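Local coordinates for protein aryl acylamidase (bacterium CSBL00001, PDB 4YJ6) that probably hydrolyses the amide bond of N-acylated aryl amines, as an aryl acylamidase of the amidase signature family, at residues A[269-275]-A[392-398]; A[276-282]-A[432-436]; A[441-445]-A[465-470]; A[281-286]-A[398-403]; A[312-318]-A[376-381]. All blocks are in the same frame, centred on the assembly; numbering follows the deposited sequence.

Contact 1: residues A[269-275]-A[392-398]; sequences KKIGLTL and FDLLLAP
Neighbouring parallel β-strands in a mixed sheet show how a missing side chain can make a hollow. The extended strands 270-273 (I271 -120/128) and 394-398 (L395 -128/132) of the amidase fold approach to 4.6 Å between axes, directions 29° apart. The register pairs I271 with L394, G272 with L395 and L273 with L396. On one face, which helix 284-299 covers through A294 and F297, I271 (m, t) sets CD1 3.9 Å from L394 CD1 and CG2 3.6 Å from L396 CG, while L273 (t, p) lays CD1 3.9 Å from L396 CB. On the other face G272 leaves a dip, filled by the F392 ring (chi1 m), whose centroid lies 4.2 Å from G272 CA in a CH-pi contact. The ladder runs G272 N to L394 O (2.9 Å), L396 N to G272 O (2.8 Å) and T274 N to L396 O (2.9 Å). At its start, D393 N donates to K270 O (2.7 Å), and K270 N returns a bond to D393 OD2 at 2.8 Å.

Contact 2: residues A[276-282]-A[432-436]; sequences NYGVFPV and MTYLT
A selenomethionine, M432, drives its side chain into an aromatic pocket made by a loop in which Y277 (52/23) and G278 (71/-4) have positive phi. M432 (m, t, m) lays CG 3.5 Å from the centroid of the F280 ring, 6° off its normal, a CH-pi contact over the face; its SE is 3.4 Å from F280 CD1, 3.8 Å from V282 CG2, and at the edge of the Y277 ring, 5.1 Å from that centroid. L435 (m, t), three residues on, covers the face of Y277 in a CH-pi contact, CD1 3.5 Å from the centroid. F280 (chi1 m) points its edge at the Y434 face in an offset edge-to-face pair, centroids 5.8 Å apart and planes at 65°. One water joins Y277 OH (3.0 Å) to M432 O (2.9 Å). The loop holds itself, N276 OD1 accepting from G278 N at 2.8 Å. Together these features make a Met-aromatic cluster, with an Asx turn shaping the loop that joins strand 270-273 to helix 284-299.

Contact 3: residues A[441-445]-A[465-470]; sequences HPSAS and QADLDV
This is a small, buried apolar contact between the start of a β-strand and the first turn of a helix, 229 Å² in all, and it illustrates how a helix is folded back onto the hairpin that precedes it. Strand 443-451 runs antiparallel to 454-462, and the chain then turns into helix 467-480, whose N-terminus returns beside the beginning of the first strand. The turn passes through Q465 in a left-handed conformation (66/11) and A466 (-95/47) at the N-cap position; V470 N then bonds to A466 O at 3.3 Å. Opposite, P442 (-70/146), S443 (-155/159) and A444 (-140/143) are extended. The nearest CA pairs are P442–D467 at 5.7 Å and S443–V470 at 6.4 Å.

P442 fits against the turn, its CG 3.9 Å from both A466 C and D467 N, and 4.1 Å from V470 CG2. V470 (chi1 t) points at the strand and spreads its methyls along it: its CG1 meets A444 CB at 3.6 Å, while its CG2 lies 3.9 Å from P442 O. F200 of strand 198-201 touches both A444 and V470. S443 points away from the helix, and its OG hydrogen-bonds to Q201; D467 binds S203 and forms a salt bridge with R206. With no hydrogen bond between the two segments, their contact rests on close apolar fit, while S443 and D467 bond to these other partners.

Contact 4: residues A[281-286]-A[398-403]; sequences PVQQEI and PTLACM
Hydrogen bonds fix the alignment of these two segments, a loop entering helix 284-299 and a loop leaving strand 394-398. V282 (-126/133) and Q283 (-54/131) are extended ahead of the helix, and A401 (-86/-9) forms the bend opposite; V282 CA lies 4.4 Å from A401 CA. Q283, at the N-cap position, is used twice: its backbone N donates to A401 O at 3.0 Å, almost straight at 176°, and its side chain, reaching out as m, t, accepts at OE1 from M403 N at 3.0 Å. A water adds a third link, donating to M403 O (2.7 Å) and accepting a weak bond from Q283 NE2 (3.3 Å). The carbonyl of P281 has no hydrogen-bond partner; its O rests 3.4 Å from A401 CB.

The apolar part centres on I286 (m, t), which points from the first helical turn into the bend. Its CG2 is 3.5 Å from P398 CB, its CD1 3.4 Å from C402 C, and its CG1 3.7 Å from the SE of selenomethionine M403 (m, m, m). V282 (chi1 t) sets CG2 4.1 Å from A401 CB.

Helix 284-299 links the parallel strands 270-273 and 303-306 in a beta-alpha-beta crossover, and this contact fastens its entry to the loop after strand 394-398, with I419 of strand 418-419 touching Q283 and A401, while L400 packs on helix 190-195.

Contact 5: residues A[312-318]-A[376-381]; sequences PYSQKQM and LLRTTV
After P312 (-93/0), Y313 (-95/153) and S314 (-77/159) are extended and lead into helix 315-339, whose first turn lies beside helix 368-389; the nearest CA pairs are M318–L377 at 7.3 Å and P312–T380 at 8.1 Å. A capping box starts the first helix: Q317 N donates to S314 OG (3.0 Å), and S314 N to Q317 OE1 (2.8 Å). In the second, T380 OG1 donates back to L376 O at 2.9 Å.

Between them Y313 (chi1 m, chi2 93°) extends its ring as a flat shelf. L377 (t, t) sits on one face, its CG 3.7 Å from the ring centroid and only 4° off the normal, a CH-pi contact; T380 CB meets the edge, 3.7 Å from Y313 CE1. L377 CD1 also lies 3.9 Å from M318 CA. Deeper in, selenomethionine M318 (m, t, m) brings SE to 3.7 Å from V381 CG2, where L435 of helix 434-439 touches both. At the outer margin P312 CD packs 3.6 Å from T380 CG2. No hydrogen bond joins the segments: the capping box and the T380–L376 bond stay within each, so the N-terminal turn of helix 315-339 is held on the middle of helix 368-389 by apolar and CH-pi packing, with Y313 on L377 at its centre.

In the fold
All five contacts are linked through touching neighbours, and their segments show how residues distant in sequence converge. Contacts 1, 2 and 4 share the 269-286 region, which runs from strand 270-273 through a loop to helix 284-299. Contacts 2 and 4, with centres about 9 Å apart, share P281 and V282; contacts 1 and 4 share P398. Contact 5 is nested inside the loops closed by contacts 1, 2 and 4, and touches contact 2 through M318 and Y434 (centres about 11 Å apart). Contact 3 comes later in the chain and involves the same mixed sheet as contact 1 (centres about 12 Å apart); a probable hydrogen bond, S445 OG–T399 OG1, ties it to contact 4. Sheet, loops and flanking helices are thus joined.

Contact 1: residues A[269-275]-A[392-398]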
# COMPACT_ATOMS: atom_id res chain seq x y z
N LYS A 269 9.17 23.97 10.17
CA LYS A 269 8.21 23.65 9.11
C LYS A 269 6.83 24.17 9.45
O LYS A 269 6.46 24.22 10.62
CB LYS A 269 8.15 22.14 8.88
CG LYS A 269 9.48 21.58 8.33
CD LYS A 269 9.84 22.20 6.96
CE LYS A 269 11.05 21.46 6.35
NZ LYS A 269 11.52 22.17 5.14
N LYS A 270 6.07 24.52 8.42
CA LYS A 270 4.70 25.01 8.56
C LYS A 270 3.80 23.88 8.15
O LYS A 270 3.86 23.40 7.01
CB LYS A 270 4.44 26.19 7.65
CG LYS A 270 5.14 27.46 8.04
CD LYS A 270 4.53 28.67 7.31
CE LYS A 270 2.95 28.63 7.23
NZ LYS A 270 2.21 28.69 8.57
N ILE A 271 2.98 23.43 9.07
CA ILE A 271 2.24 22.20 8.85
C ILE A 271 0.76 22.51 8.95
O ILE A 271 0.31 23.13 9.92
CB ILE A 271 2.61 21.17 9.90
CG1 ILE A 271 4.12 20.85 9.79
CG2 ILE A 271 1.76 19.88 9.71
CD1 ILE A 271 4.60 19.73 10.75
N GLY A 272 -0.00 22.11 7.93
CA GLY A 272 -1.45 22.25 7.97
C GLY A 272 -2.08 20.97 8.48
O GLY A 272 -1.50 19.90 8.33
N LEU A 273 -3.23 21.10 9.17
CA LEU A 273 -3.90 19.95 9.77
C LEU A 273 -5.38 19.96 9.36
O LEU A 273 -6.03 21.01 9.38
CB LEU A 273 -3.80 20.04 11.31
CG LEU A 273 -4.63 19.03 12.09
CD1 LEU A 273 -4.18 17.61 11.80
CD2 LEU A 273 -4.53 19.35 13.62
N THR A 274 -5.90 18.81 8.93
CA THR A 274 -7.35 18.68 8.73
C THR A 274 -7.81 17.37 9.33
O THR A 274 -7.10 16.37 9.25
CB THR A 274 -7.73 18.72 7.24
OG1 THR A 274 -9.14 18.57 7.11
CG2 THR A 274 -6.96 17.61 6.41
N LEU A 275 -8.97 17.35 9.98
CA LEU A 275 -9.46 16.10 10.54
C LEU A 275 -10.41 15.34 9.61
O LEU A 275 -10.79 14.22 9.91
CB LEU A 275 -10.10 16.34 11.92
CG LEU A 275 -9.11 17.01 12.89
CD1 LEU A 275 -9.82 17.33 14.21
CD2 LEU A 275 -7.86 16.15 13.14
N PHE A 392 1.99 25.91 2.97
CA PHE A 392 2.44 24.98 4.00
C PHE A 392 3.44 24.01 3.43
O PHE A 392 3.44 23.72 2.22
CB PHE A 392 1.24 24.18 4.57
CG PHE A 392 0.27 25.08 5.35
CD1 PHE A 392 0.46 25.29 6.70
CD2 PHE A 392 -0.77 25.69 4.70
CE1 PHE A 392 -0.41 26.15 7.41
CE2 PHE A 392 -1.65 26.54 5.37
CZ PHE A 392 -1.47 26.75 6.74
N ASP A 393 4.29 23.49 4.31
CA ASP A 393 5.27 22.49 3.95
C ASP A 393 4.73 21.06 4.00
O ASP A 393 5.25 20.19 3.33
CB ASP A 393 6.49 22.60 4.89
CG ASP A 393 7.12 23.98 4.86
OD1 ASP A 393 7.48 24.43 3.75
OD2 ASP A 393 7.23 24.63 5.91
N LEU A 394 3.69 20.81 4.79
CA LEU A 394 3.17 19.47 5.00
C LEU A 394 1.70 19.59 5.32
O LEU A 394 1.28 20.63 5.81
CB LEU A 394 3.84 18.79 6.20
CG LEU A 394 5.30 18.36 6.08
CD1 LEU A 394 5.86 18.09 7.50
CD2 LEU A 394 5.48 17.12 5.17
N LEU A 395 0.94 18.53 5.06
CA LEU A 395 -0.46 18.48 5.46
C LEU A 395 -0.65 17.18 6.22
O LEU A 395 -0.21 16.12 5.77
CB LEU A 395 -1.37 18.51 4.24
CG LEU A 395 -2.86 18.30 4.47
CD1 LEU A 395 -3.37 19.41 5.37
CD2 LEU A 395 -3.57 18.30 3.11
N LEU A 396 -1.30 17.25 7.38
CA LEU A 396 -1.63 16.07 8.18
C LEU A 396 -3.13 15.83 8.13
O LEU A 396 -3.91 16.78 8.17
CB LEU A 396 -1.25 16.28 9.65
CG LEU A 396 0.19 16.68 9.90
CD1 LEU A 396 0.37 16.97 11.40
CD2 LEU A 396 1.10 15.56 9.40
N ALA A 397 -3.52 14.57 8.14
CA ALA A 397 -4.93 14.18 8.18
C ALA A 397 -4.99 12.77 8.74
O ALA A 397 -3.97 12.11 8.81
CB ALA A 397 -5.55 14.23 6.74
N PRO A 398 -6.17 12.29 9.15
CA PRO A 398 -6.26 10.86 9.45
C PRO A 398 -6.12 10.11 8.13
O PRO A 398 -6.62 10.57 7.11
CB PRO A 398 -7.70 10.67 9.99
CG PRO A 398 -8.24 12.10 10.24
CD PRO A 398 -7.48 12.97 9.23

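Contact 2: residues A[276-282]-A[432-436]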
# COMPACT_ATOMS: atom_id res chain seq x y z
N ASN A 276 -10.81 15.94 8.49
CA ASN A 276 -11.76 15.29 7.60
C ASN A 276 -11.77 15.88 6.20
O ASN A 276 -12.67 15.58 5.41
CB ASN A 276 -13.18 15.41 8.20
CG ASN A 276 -13.59 16.84 8.45
OD1 ASN A 276 -12.93 17.81 8.03
ND2 ASN A 276 -14.69 17.00 9.21
N TYR A 277 -10.72 16.65 5.87
CA TYR A 277 -10.63 17.36 4.58
C TYR A 277 -11.86 18.19 4.28
O TYR A 277 -12.13 18.52 3.12
CB TYR A 277 -10.39 16.37 3.42
CG TYR A 277 -9.14 15.52 3.51
CD1 TYR A 277 -7.90 15.97 2.99
CD2 TYR A 277 -9.17 14.26 4.05
CE1 TYR A 277 -6.74 15.16 3.02
CE2 TYR A 277 -8.01 13.42 4.07
CZ TYR A 277 -6.80 13.89 3.56
OH TYR A 277 -5.67 13.06 3.59
N GLY A 278 -12.59 18.55 5.34
CA GLY A 278 -13.78 19.37 5.22
C GLY A 278 -14.99 18.71 4.60
O GLY A 278 -16.05 19.34 4.50
N VAL A 279 -14.86 17.46 4.14
CA VAL A 279 -15.94 16.81 3.40
C VAL A 279 -16.27 15.38 3.85
O VAL A 279 -17.33 14.89 3.48
CB VAL A 279 -15.66 16.74 1.87
CG1 VAL A 279 -15.59 18.14 1.28
CG2 VAL A 279 -14.35 16.01 1.60
N PHE A 280 -15.40 14.71 4.61
CA PHE A 280 -15.70 13.31 5.01
C PHE A 280 -16.27 13.22 6.42
O PHE A 280 -15.87 13.99 7.29
CB PHE A 280 -14.44 12.44 5.04
CG PHE A 280 -13.77 12.25 3.70
CD1 PHE A 280 -12.76 13.13 3.29
CD2 PHE A 280 -14.14 11.21 2.87
CE1 PHE A 280 -12.12 12.96 2.07
CE2 PHE A 280 -13.52 11.02 1.62
CZ PHE A 280 -12.49 11.89 1.23
N PRO A 281 -17.18 12.25 6.63
CA PRO A 281 -17.57 11.90 8.00
C PRO A 281 -16.50 11.03 8.63
O PRO A 281 -16.16 10.02 8.03
CB PRO A 281 -18.88 11.15 7.80
CG PRO A 281 -18.70 10.45 6.44
CD PRO A 281 -17.91 11.47 5.62
N VAL A 282 -15.93 11.43 9.76
CA VAL A 282 -14.82 10.69 10.35
C VAL A 282 -15.15 10.33 11.77
O VAL A 282 -15.60 11.19 12.54
CB VAL A 282 -13.53 11.55 10.34
CG1 VAL A 282 -12.36 10.81 11.03
CG2 VAL A 282 -13.19 11.90 8.88
N MSE A 432 -9.84 8.03 2.69
CA MSE A 432 -9.60 9.43 2.36
C MSE A 432 -8.29 9.63 1.61
O MSE A 432 -8.10 10.66 0.97
CB MSE A 432 -9.65 10.26 3.64
CG MSE A 432 -10.97 10.01 4.30
SE MSE A 432 -11.14 11.35 5.70
CE MSE A 432 -9.94 10.63 7.04
N THR A 433 -7.42 8.63 1.72
CA THR A 433 -6.20 8.50 0.91
C THR A 433 -6.40 8.73 -0.59
O THR A 433 -5.44 9.11 -1.29
CB THR A 433 -5.69 7.05 1.04
OG1 THR A 433 -6.79 6.13 0.97
CG2 THR A 433 -5.08 6.87 2.43
N TYR A 434 -7.60 8.46 -1.13
CA TYR A 434 -7.73 8.50 -2.59
C TYR A 434 -7.49 9.91 -3.14
O TYR A 434 -7.26 10.05 -4.37
CB TYR A 434 -9.07 7.93 -3.13
CG TYR A 434 -10.34 8.69 -2.76
CD1 TYR A 434 -10.60 9.96 -3.29
CD2 TYR A 434 -11.31 8.10 -1.96
CE1 TYR A 434 -11.78 10.65 -2.96
CE2 TYR A 434 -12.48 8.76 -1.63
CZ TYR A 434 -12.71 10.04 -2.13
OH TYR A 434 -13.88 10.70 -1.80
N LEU A 435 -7.54 10.94 -2.29
CA LEU A 435 -7.28 12.30 -2.80
C LEU A 435 -5.89 12.39 -3.47
O LEU A 435 -5.75 13.13 -4.43
CB LEU A 435 -7.39 13.35 -1.71
CG LEU A 435 -8.78 13.44 -1.08
CD1 LEU A 435 -8.74 14.46 0.09
CD2 LEU A 435 -9.81 13.83 -2.11
N THR A 436 -4.87 11.68 -2.96
CA THR A 436 -3.54 11.81 -3.58
C THR A 436 -3.40 10.92 -4.81
O THR A 436 -2.47 11.09 -5.59
CB THR A 436 -2.39 11.47 -2.61
OG1 THR A 436 -2.47 10.09 -2.26
CG2 THR A 436 -2.50 12.31 -1.33
O HOH W 1 -5.47 11.88 0.83

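Contact 3: residues A[441-445]-A[465-470]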
# COMPACT_ATOMS: atom_id res chain seq x y z
N HIS A 441 0.48 13.81 -5.11
CA HIS A 441 1.39 14.15 -3.99
C HIS A 441 1.85 12.92 -3.27
O HIS A 441 1.09 11.99 -3.11
CB HIS A 441 0.61 15.03 -2.99
CG HIS A 441 0.23 16.35 -3.55
ND1 HIS A 441 -0.78 16.51 -4.49
CD2 HIS A 441 0.76 17.58 -3.36
CE1 HIS A 441 -0.84 17.77 -4.84
NE2 HIS A 441 0.09 18.45 -4.18
N PRO A 442 3.11 12.91 -2.80
CA PRO A 442 3.60 11.80 -1.98
C PRO A 442 2.92 11.83 -0.59
O PRO A 442 2.68 12.92 -0.09
CB PRO A 442 5.08 12.13 -1.83
CG PRO A 442 5.16 13.68 -1.87
CD PRO A 442 4.10 14.00 -2.96
N SER A 443 2.66 10.68 0.02
CA SER A 443 2.13 10.67 1.37
C SER A 443 2.49 9.35 2.04
O SER A 443 2.76 8.36 1.36
CB SER A 443 0.60 10.86 1.36
OG SER A 443 -0.08 9.75 0.78
N ALA A 444 2.47 9.34 3.37
CA ALA A 444 2.73 8.09 4.08
C ALA A 444 1.78 7.99 5.25
O ALA A 444 1.48 8.98 5.89
CB ALA A 444 4.19 8.05 4.57
N SER A 445 1.31 6.78 5.52
CA SER A 445 0.52 6.54 6.72
C SER A 445 1.48 6.17 7.86
O SER A 445 2.20 5.18 7.75
CB SER A 445 -0.51 5.44 6.51
OG SER A 445 -1.29 5.31 7.71
N GLN A 465 6.52 15.95 -5.39
CA GLN A 465 7.94 15.56 -5.43
C GLN A 465 8.71 15.77 -4.12
O GLN A 465 9.94 15.63 -4.09
CB GLN A 465 8.67 16.17 -6.64
CG GLN A 465 8.35 15.35 -7.92
CD GLN A 465 8.66 16.12 -9.17
OE1 GLN A 465 9.80 16.16 -9.63
NE2 GLN A 465 7.66 16.79 -9.72
N ALA A 466 7.98 16.05 -3.03
CA ALA A 466 8.65 16.25 -1.75
C ALA A 466 8.66 14.97 -0.91
O ALA A 466 8.37 14.96 0.29
CB ALA A 466 7.98 17.43 -0.96
N ASP A 467 9.05 13.86 -1.55
CA ASP A 467 9.15 12.60 -0.84
C ASP A 467 10.06 12.69 0.39
O ASP A 467 9.76 12.10 1.43
CB ASP A 467 9.75 11.53 -1.75
CG ASP A 467 8.93 11.31 -3.02
OD1 ASP A 467 8.92 12.24 -3.85
OD2 ASP A 467 8.28 10.24 -3.13
N LEU A 468 11.17 13.42 0.28
CA LEU A 468 12.10 13.44 1.42
C LEU A 468 11.46 14.20 2.60
O LEU A 468 11.71 13.87 3.75
CB LEU A 468 13.43 14.10 1.04
CG LEU A 468 14.24 13.33 -0.02
CD1 LEU A 468 15.68 13.86 -0.17
CD2 LEU A 468 14.27 11.91 0.31
N ASP A 469 10.62 15.20 2.33
CA ASP A 469 9.94 15.92 3.43
C ASP A 469 9.03 14.95 4.17
O ASP A 469 8.86 15.03 5.40
CB ASP A 469 9.07 17.07 2.89
CG ASP A 469 9.86 18.31 2.48
OD1 ASP A 469 11.07 18.42 2.82
OD2 ASP A 469 9.25 19.21 1.84
N VAL A 470 8.38 14.06 3.43
CA VAL A 470 7.48 13.07 4.04
C VAL A 470 8.31 12.11 4.90
O VAL A 470 7.92 11.81 6.03
CB VAL A 470 6.68 12.28 3.00
CG1 VAL A 470 5.80 11.19 3.67
CG2 VAL A 470 5.79 13.25 2.20

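Contact 4: residues A[281-286]-A[398-403]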
# COMPACT_ATOMS: atom_id res chain seq x y z
N PRO A 281 -17.18 12.25 6.63
CA PRO A 281 -17.57 11.90 8.00
C PRO A 281 -16.50 11.03 8.63
O PRO A 281 -16.16 10.02 8.03
CB PRO A 281 -18.88 11.15 7.80
CG PRO A 281 -18.70 10.45 6.44
CD PRO A 281 -17.91 11.47 5.62
N VAL A 282 -15.93 11.43 9.76
CA VAL A 282 -14.82 10.69 10.35
C VAL A 282 -15.15 10.33 11.77
O VAL A 282 -15.60 11.19 12.54
CB VAL A 282 -13.53 11.55 10.34
CG1 VAL A 282 -12.36 10.81 11.03
CG2 VAL A 282 -13.19 11.90 8.88
N GLN A 283 -14.92 9.08 12.15
CA GLN A 283 -15.23 8.66 13.53
C GLN A 283 -14.53 9.59 14.54
O GLN A 283 -13.33 9.89 14.45
CB GLN A 283 -14.85 7.17 13.74
CG GLN A 283 -15.73 6.26 12.92
CD GLN A 283 -15.36 4.79 13.05
OE1 GLN A 283 -14.24 4.43 13.49
NE2 GLN A 283 -16.30 3.93 12.67
N GLN A 284 -15.29 10.06 15.53
CA GLN A 284 -14.75 11.05 16.42
C GLN A 284 -13.45 10.61 17.11
O GLN A 284 -12.55 11.41 17.32
CB GLN A 284 -15.81 11.42 17.48
CG GLN A 284 -15.38 12.55 18.35
CD GLN A 284 -15.20 13.83 17.55
OE1 GLN A 284 -16.12 14.27 16.84
NE2 GLN A 284 -14.03 14.44 17.68
N GLU A 285 -13.37 9.33 17.50
CA GLU A 285 -12.17 8.85 18.18
C GLU A 285 -10.90 8.98 17.31
O GLU A 285 -9.80 9.21 17.82
CB GLU A 285 -12.33 7.37 18.60
CG GLU A 285 -13.46 7.14 19.59
CD GLU A 285 -14.85 7.00 18.94
OE1 GLU A 285 -15.00 6.99 17.67
OE2 GLU A 285 -15.82 6.89 19.72
N ILE A 286 -11.10 8.82 16.02
CA ILE A 286 -9.99 8.97 15.06
C ILE A 286 -9.62 10.45 14.96
O ILE A 286 -8.45 10.82 15.07
CB ILE A 286 -10.38 8.43 13.70
CG1 ILE A 286 -10.39 6.89 13.75
CG2 ILE A 286 -9.36 8.93 12.60
CD1 ILE A 286 -10.91 6.25 12.45
N PRO A 398 -6.17 12.29 9.15
CA PRO A 398 -6.26 10.86 9.45
C PRO A 398 -6.12 10.11 8.13
O PRO A 398 -6.62 10.57 7.11
CB PRO A 398 -7.70 10.67 9.99
CG PRO A 398 -8.24 12.10 10.24
CD PRO A 398 -7.48 12.97 9.23
N THR A 399 -5.47 8.95 8.14
CA THR A 399 -5.40 8.17 6.90
C THR A 399 -6.79 7.75 6.44
O THR A 399 -7.09 7.81 5.26
CB THR A 399 -4.53 6.93 7.13
OG1 THR A 399 -3.29 7.37 7.69
CG2 THR A 399 -4.28 6.13 5.82
N LEU A 400 -7.62 7.31 7.41
CA LEU A 400 -8.90 6.71 7.12
C LEU A 400 -9.99 7.29 8.01
O LEU A 400 -9.72 7.78 9.10
CB LEU A 400 -8.87 5.21 7.40
CG LEU A 400 -7.77 4.47 6.65
CD1 LEU A 400 -7.74 3.02 7.11
CD2 LEU A 400 -8.09 4.58 5.16
N ALA A 401 -11.23 7.17 7.54
CA ALA A 401 -12.38 7.74 8.27
C ALA A 401 -12.95 6.79 9.33
O ALA A 401 -13.83 7.21 10.10
CB ALA A 401 -13.47 8.09 7.30
N CYS A 402 -12.51 5.54 9.34
CA CYS A 402 -13.06 4.55 10.29
C CYS A 402 -12.03 3.50 10.70
O CYS A 402 -10.99 3.33 10.05
CB CYS A 402 -14.29 3.85 9.70
SG CYS A 402 -13.96 2.93 8.14
N MSE A 403 -12.36 2.79 11.77
CA MSE A 403 -11.55 1.70 12.28
C MSE A 403 -11.77 0.41 11.51
O MSE A 403 -12.71 0.30 10.71
CB MSE A 403 -11.92 1.45 13.76
CG MSE A 403 -11.76 2.68 14.64
SE MSE A 403 -9.92 3.34 14.68
CE MSE A 403 -9.00 1.79 15.44
O HOH W 2 -15.17 0.93 11.75

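Contact 5: residues A[312-318]-A[376-381]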
# COMPACT_ATOMS: atom_id res chain seq x y z
N PRO A 312 -15.04 21.66 -3.20
CA PRO A 312 -16.46 22.03 -3.42
C PRO A 312 -17.36 20.88 -3.84
O PRO A 312 -18.57 21.05 -4.03
CB PRO A 312 -16.37 23.06 -4.53
CG PRO A 312 -15.21 22.55 -5.37
CD PRO A 312 -14.20 22.05 -4.35
N TYR A 313 -16.77 19.70 -3.97
CA TYR A 313 -17.52 18.49 -4.28
C TYR A 313 -17.87 17.76 -2.98
O TYR A 313 -17.15 17.86 -2.00
CB TYR A 313 -16.66 17.56 -5.17
CG TYR A 313 -16.52 18.09 -6.59
CD1 TYR A 313 -15.44 18.90 -6.98
CD2 TYR A 313 -17.47 17.75 -7.56
CE1 TYR A 313 -15.33 19.38 -8.30
CE2 TYR A 313 -17.36 18.21 -8.89
CZ TYR A 313 -16.28 19.02 -9.25
OH TYR A 313 -16.22 19.47 -10.56
N SER A 314 -18.96 16.99 -2.98
CA SER A 314 -19.24 16.13 -1.84
C SER A 314 -18.36 14.89 -1.89
O SER A 314 -17.85 14.50 -2.94
CB SER A 314 -20.70 15.66 -1.86
OG SER A 314 -20.90 14.77 -2.93
N GLN A 315 -18.19 14.25 -0.75
CA GLN A 315 -17.42 13.00 -0.74
C GLN A 315 -18.04 11.88 -1.61
O GLN A 315 -17.31 11.10 -2.21
CB GLN A 315 -17.14 12.55 0.68
CG GLN A 315 -18.39 12.35 1.55
CD GLN A 315 -18.88 10.90 1.53
OE1 GLN A 315 -18.31 10.07 0.84
NE2 GLN A 315 -19.92 10.61 2.30
N LYS A 316 -19.37 11.81 -1.71
CA LYS A 316 -19.98 10.87 -2.66
C LYS A 316 -19.63 11.21 -4.09
O LYS A 316 -19.37 10.31 -4.87
CB LYS A 316 -21.52 10.83 -2.51
CG LYS A 316 -22.14 9.88 -3.55
CD LYS A 316 -23.65 9.68 -3.31
CE LYS A 316 -24.16 8.38 -3.98
NZ LYS A 316 -24.10 8.36 -5.48
N GLN A 317 -19.63 12.49 -4.45
CA GLN A 317 -19.27 12.84 -5.82
C GLN A 317 -17.85 12.38 -6.13
O GLN A 317 -17.58 11.88 -7.20
CB GLN A 317 -19.37 14.34 -6.01
CG GLN A 317 -20.83 14.80 -6.18
CD GLN A 317 -20.94 16.32 -6.25
OE1 GLN A 317 -20.37 17.04 -5.43
NE2 GLN A 317 -21.68 16.82 -7.23
N MSE A 318 -16.94 12.57 -5.17
CA MSE A 318 -15.55 12.18 -5.39
C MSE A 318 -15.36 10.67 -5.46
O MSE A 318 -14.64 10.18 -6.34
CB MSE A 318 -14.69 12.78 -4.30
CG MSE A 318 -14.74 14.26 -4.37
SE MSE A 318 -13.24 14.94 -3.35
CE MSE A 318 -13.80 14.36 -1.55
N LEU A 376 -12.55 17.13 -14.56
CA LEU A 376 -12.70 18.43 -13.91
C LEU A 376 -12.70 18.30 -12.38
O LEU A 376 -12.07 19.07 -11.68
CB LEU A 376 -14.01 19.07 -14.39
CG LEU A 376 -14.40 20.34 -13.61
CD1 LEU A 376 -13.35 21.43 -13.82
CD2 LEU A 376 -15.77 20.83 -14.08
N LEU A 377 -13.41 17.30 -11.86
CA LEU A 377 -13.43 17.03 -10.43
C LEU A 377 -12.00 16.78 -9.94
O LEU A 377 -11.56 17.34 -8.95
CB LEU A 377 -14.37 15.85 -10.10
CG LEU A 377 -14.48 15.43 -8.61
CD1 LEU A 377 -15.83 14.75 -8.32
CD2 LEU A 377 -13.34 14.47 -8.19
N ARG A 378 -11.27 15.93 -10.66
CA ARG A 378 -9.92 15.60 -10.29
C ARG A 378 -9.03 16.85 -10.28
O ARG A 378 -8.23 17.04 -9.36
CB ARG A 378 -9.36 14.55 -11.29
CG ARG A 378 -7.97 14.06 -10.92
CD ARG A 378 -7.48 13.08 -11.96
NE ARG A 378 -6.17 12.54 -11.60
CZ ARG A 378 -5.52 11.66 -12.34
NH1 ARG A 378 -6.11 11.19 -13.43
NH2 ARG A 378 -4.33 11.23 -11.96
N THR A 379 -9.20 17.69 -11.29
CA THR A 379 -8.42 18.93 -11.40
C THR A 379 -8.69 19.81 -10.18
O THR A 379 -7.80 20.36 -9.57
CB THR A 379 -8.80 19.71 -12.67
OG1 THR A 379 -8.50 18.93 -13.84
CG2 THR A 379 -8.05 21.06 -12.71
N THR A 380 -9.96 19.90 -9.80
CA THR A 380 -10.37 20.72 -8.67
C THR A 380 -9.71 20.24 -7.38
O THR A 380 -9.21 21.04 -6.57
CB THR A 380 -11.90 20.71 -8.54
OG1 THR A 380 -12.46 21.22 -9.77
CG2 THR A 380 -12.34 21.64 -7.39
N VAL A 381 -9.70 18.92 -7.18
CA VAL A 381 -9.06 18.37 -5.99
C VAL A 381 -7.56 18.62 -5.99
O VAL A 381 -7.00 18.99 -4.97
CB VAL A 381 -9.35 16.88 -5.86
CG1 VAL A 381 -8.46 16.21 -4.75
CG2 VAL A 381 -10.86 16.73 -5.60